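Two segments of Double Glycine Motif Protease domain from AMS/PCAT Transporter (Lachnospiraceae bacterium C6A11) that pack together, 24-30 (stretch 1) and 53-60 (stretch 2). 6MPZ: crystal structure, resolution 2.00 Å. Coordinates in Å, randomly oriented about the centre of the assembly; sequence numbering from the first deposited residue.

Stretch 1 24-30: ALECGAA
Stretch 2 (53-60) GVSRDGSN

The segment Ala24–Ala30, of which Cys27 to Ala30 are helical, packs against an irregular segment, Gly53–Asn60, burying a modest 270 Å² in total. No direct hydrogen bond crosses between them; a CA-H...O contact and apolar packing do the work, with a minor contribution from a water. In register, the CA atoms of Leu25 and Gly58 lie 4.5 Å apart, those of Gly28 and Ser59 5.7 Å.

Ala24 stays out of reach. Leu25 (phi/psi -86/-7) points its CB toward stretch 2 and supplies the largest covered area. With chi1 m (-82°) and chi2 off-rotamer at 28°, its CD2 comes 3.4 Å from Ser55 O and 4.1 Å from Arg56 CA, resting on the type I turn Ser55–Gly58. That turn is held by Ser55 N to Gly58 O (2.9 Å), a weak Gly58 N to Ser55 O bond (3.2 Å), and Asp57 N to Ser55 OG (2.9 Å), which Ser55 accepts in rotamer p. Gly58, at phi/psi 67/-136, adopts the positive phi that glycine favours, and its CA makes a CA-H...O contact of 3.4 Å with Leu25 O.

Leu25 O also accepts from a water at 2.7 Å. The same water accepts from Gly28 N at 2.7 Å, so stretch 1 holds it firmly; it reaches stretch 2 only by a weak bond accepted from Ser59 OG at 3.3 Å. Ser59 has chi1 m.

The CA-to-CB bond of Glu26 (-91/2, chi1 m, chi2 t) points away, and Glu26 CA lies 4.4 Å from Val54 CG1. The CA-to-CB bond of buried Cys27 (-51/-41, chi1 p) points sideways. Gly28 (-55/-52) must be small: an ideal CB would lie 2.9 Å from Ser59 CB, a clash, whereas its CA sits 4.4 Å from that atom. Ala29 (-67/-43) sets its compact CB 4.3 Å from CG1 of Val54 (-54/129, chi1 m). Ala30 lies beyond the contact, its N hydrogen-bonded to Glu26 O at 3.0 Å.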

ATOM      1  N   ALA A  24      10.751 -11.502   5.893  1.00 43.14           N
ATOM      2  CA  ALA A  24      10.052 -11.649   4.595  1.00 43.78           C
ATOM      3  C   ALA A  24       8.515 -11.624   4.575  1.00 40.03           C
ATOM      4  O   ALA A  24       7.920 -11.244   3.567  1.00 45.16           O
ATOM      5  CB  ALA A  24      10.543 -12.903   3.875  1.00 41.24           C
ATOM      6  N   LEU A  25       7.882 -12.047   5.653  1.00 36.63           N
ATOM      7  CA  LEU A  25       6.434 -12.189   5.700  1.00 38.20           C
ATOM      8  C   LEU A  25       5.790 -10.874   6.073  1.00 37.28           C
ATOM      9  O   LEU A  25       4.565 -10.779   6.019  1.00 35.36           O
ATOM     10  CB  LEU A  25       6.009 -13.227   6.764  1.00 42.42           C
ATOM     11  CG  LEU A  25       5.994 -14.770   6.563  1.00 46.47           C
ATOM     12  CD1 LEU A  25       7.009 -15.278   5.555  1.00 45.52           C
ATOM     13  CD2 LEU A  25       6.190 -15.454   7.928  1.00 44.49           C
ATOM     14  N   GLU A  26       6.587  -9.853   6.437  1.00 38.30           N
ATOM     15  CA  GLU A  26       6.069  -8.594   7.028  1.00 36.94           C
ATOM     16  C   GLU A  26       5.723  -7.456   6.067  1.00 32.54           C
ATOM     17  O   GLU A  26       5.273  -6.405   6.542  1.00 36.48           O
ATOM     18  CB  GLU A  26       7.049  -8.087   8.113  1.00 37.98           C
ATOM     19  CG  GLU A  26       7.232  -9.074   9.247  1.00 42.65           C
ATOM     20  CD  GLU A  26       8.310  -8.695  10.247  1.00 43.86           C
ATOM     21  OE1 GLU A  26       8.829  -7.561  10.230  1.00 42.33           O
ATOM     22  OE2 GLU A  26       8.624  -9.580  11.072  1.00 47.17           O
ATOM     23  N   CYS A  27       5.862  -7.654   4.758  1.00 31.34           N
ATOM     24  CA  CYS A  27       5.692  -6.535   3.763  1.00 32.36           C
ATOM     25  C   CYS A  27       4.377  -5.726   3.925  1.00 30.18           C
ATOM     26  O   CYS A  27       4.401  -4.499   3.800  1.00 29.15           O
ATOM     27  CB  CYS A  27       5.819  -7.030   2.317  1.00 33.64           C
ATOM     28  SG  CYS A  27       4.648  -8.325   1.876  1.00 35.40           S
ATOM     29  N   GLY A  28       3.267  -6.423   4.192  1.00 27.99           N
ATOM     30  CA  GLY A  28       1.947  -5.811   4.444  1.00 27.52           C
ATOM     31  C   GLY A  28       2.015  -4.792   5.553  1.00 28.14           C
ATOM     32  O   GLY A  28       1.587  -3.647   5.401  1.00 31.00           O
ATOM     33  N   ALA A  29       2.574  -5.219   6.675  1.00 28.56           N
ATOM     34  CA  ALA A  29       2.724  -4.381   7.853  1.00 27.97           C
ATOM     35  C   ALA A  29       3.694  -3.199   7.681  1.00 26.12           C
ATOM     36  O   ALA A  29       3.407  -2.087   8.137  1.00 23.44           O
ATOM     37  CB  ALA A  29       3.164  -5.238   9.034  1.00 29.33           C
ATOM     38  N   ALA A  30       4.846  -3.456   7.048  1.00 23.90           N
ATOM     39  CA  ALA A  30       5.791  -2.404   6.736  1.00 25.66           C
ATOM     40  C   ALA A  30       5.137  -1.347   5.813  1.00 25.16           C
ATOM     41  O   ALA A  30       5.289  -0.165   6.048  1.00 22.34           O
ATOM     42  CB  ALA A  30       7.027  -3.009   6.070  1.00 27.86           C
ATOM     43  N   GLY A  53      -2.429  -8.908  11.241  1.00 37.99           N
ATOM     44  CA  GLY A  53      -2.496 -10.351  11.280  1.00 37.26           C
ATOM     45  C   GLY A  53      -1.420 -11.067  10.493  1.00 36.30           C
ATOM     46  O   GLY A  53      -1.716 -12.060   9.839  1.00 43.40           O
ATOM     47  N   VAL A  54      -0.180 -10.620  10.569  1.00 39.59           N
ATOM     48  CA  VAL A  54       0.928 -11.361   9.910  1.00 47.33           C
ATOM     49  C   VAL A  54       0.936 -12.818  10.358  1.00 49.37           C
ATOM     50  O   VAL A  54       0.868 -13.114  11.540  1.00 53.60           O
ATOM     51  CB  VAL A  54       2.342 -10.757  10.104  1.00 50.74           C
ATOM     52  CG1 VAL A  54       2.453  -9.424   9.365  1.00 58.89           C
ATOM     53  CG2 VAL A  54       2.728 -10.622  11.572  1.00 59.87           C
ATOM     54  N   SER A  55       0.975 -13.717   9.390  1.00 52.64           N
ATOM     55  CA  SER A  55       0.921 -15.149   9.635  1.00 51.36           C
ATOM     56  C   SER A  55       1.992 -15.756   8.735  1.00 57.24           C
ATOM     57  O   SER A  55       2.814 -15.019   8.143  1.00 55.37           O
ATOM     58  CB  SER A  55      -0.473 -15.677   9.271  1.00 47.45           C
ATOM     59  OG  SER A  55      -0.585 -15.853   7.865  1.00 44.82           O
ATOM     60  N   ARG A  56       1.976 -17.086   8.625  1.00 59.19           N
ATOM     61  CA  ARG A  56       2.871 -17.814   7.706  1.00 56.28           C
ATOM     62  C   ARG A  56       2.509 -17.563   6.241  1.00 47.70           C
ATOM     63  O   ARG A  56       3.288 -17.882   5.366  1.00 48.49           O
ATOM     64  CB  ARG A  56       2.894 -19.331   8.021  1.00 60.78           C
ATOM     65  CG  ARG A  56       1.576 -20.094   7.830  1.00 67.39           C
ATOM     66  CD  ARG A  56       1.741 -21.558   8.249  1.00 71.76           C
ATOM     67  NE  ARG A  56       0.465 -22.270   8.391  1.00 73.22           N
ATOM     68  CZ  ARG A  56      -0.321 -22.695   7.392  1.00 73.02           C
ATOM     69  NH1 ARG A  56      -0.018 -22.483   6.111  1.00 76.50           N
ATOM     70  NH2 ARG A  56      -1.447 -23.340   7.680  1.00 71.19           N
ATOM     71  N   ASP A  57       1.334 -16.998   5.977  1.00 46.39           N
ATOM     72  CA  ASP A  57       0.945 -16.582   4.620  1.00 49.79           C
ATOM     73  C   ASP A  57       1.033 -15.048   4.386  1.00 44.22           C
ATOM     74  O   ASP A  57       0.320 -14.491   3.553  1.00 44.23           O
ATOM     75  CB  ASP A  57      -0.462 -17.096   4.334  1.00 49.54           C
ATOM     76  CG  ASP A  57      -0.539 -18.628   4.432  1.00 58.14           C
ATOM     77  OD1 ASP A  57       0.286 -19.324   3.794  1.00 58.77           O
ATOM     78  OD2 ASP A  57      -1.400 -19.148   5.165  1.00 62.80           O
ATOM     79  N   GLY A  58       1.922 -14.386   5.118  1.00 37.93           N
ATOM     80  CA  GLY A  58       2.049 -12.938   5.073  1.00 41.00           C
ATOM     81  C   GLY A  58       0.803 -12.300   5.658  1.00 37.68           C
ATOM     82  O   GLY A  58       0.328 -12.756   6.700  1.00 38.01           O
ATOM     83  N   SER A  59       0.287 -11.266   4.983  1.00 36.20           N
ATOM     84  CA  SER A  59      -0.949 -10.577   5.370  1.00 34.02           C
ATOM     85  C   SER A  59      -1.865 -10.579   4.172  1.00 32.99           C
ATOM     86  O   SER A  59      -1.437 -10.834   3.046  1.00 29.29           O
ATOM     87  CB  SER A  59      -0.668  -9.115   5.755  1.00 36.36           C
ATOM     88  OG  SER A  59       0.157  -9.043   6.908  1.00 45.79           O
ATOM     89  N   ASN A  60      -3.126 -10.235   4.403  1.00 31.59           N
ATOM     90  CA  ASN A  60      -4.089 -10.113   3.331  1.00 30.62           C
ATOM     91  C   ASN A  60      -4.749  -8.734   3.318  1.00 30.24           C
ATOM     92  O   ASN A  60      -4.788  -8.035   4.343  1.00 28.95           O
ATOM     93  CB  ASN A  60      -5.113 -11.284   3.320  1.00 28.96           C
ATOM     94  CG  ASN A  60      -6.179 -11.187   4.408  1.00 34.50           C
ATOM     95  OD1 ASN A  60      -6.912 -10.198   4.504  1.00 32.46           O
ATOM     96  ND2 ASN A  60      -6.314 -12.267   5.209  1.00 29.56           N
TER
HETATM   97  O   HOH W   1       2.797  -8.946   4.993  1.00 50.55           O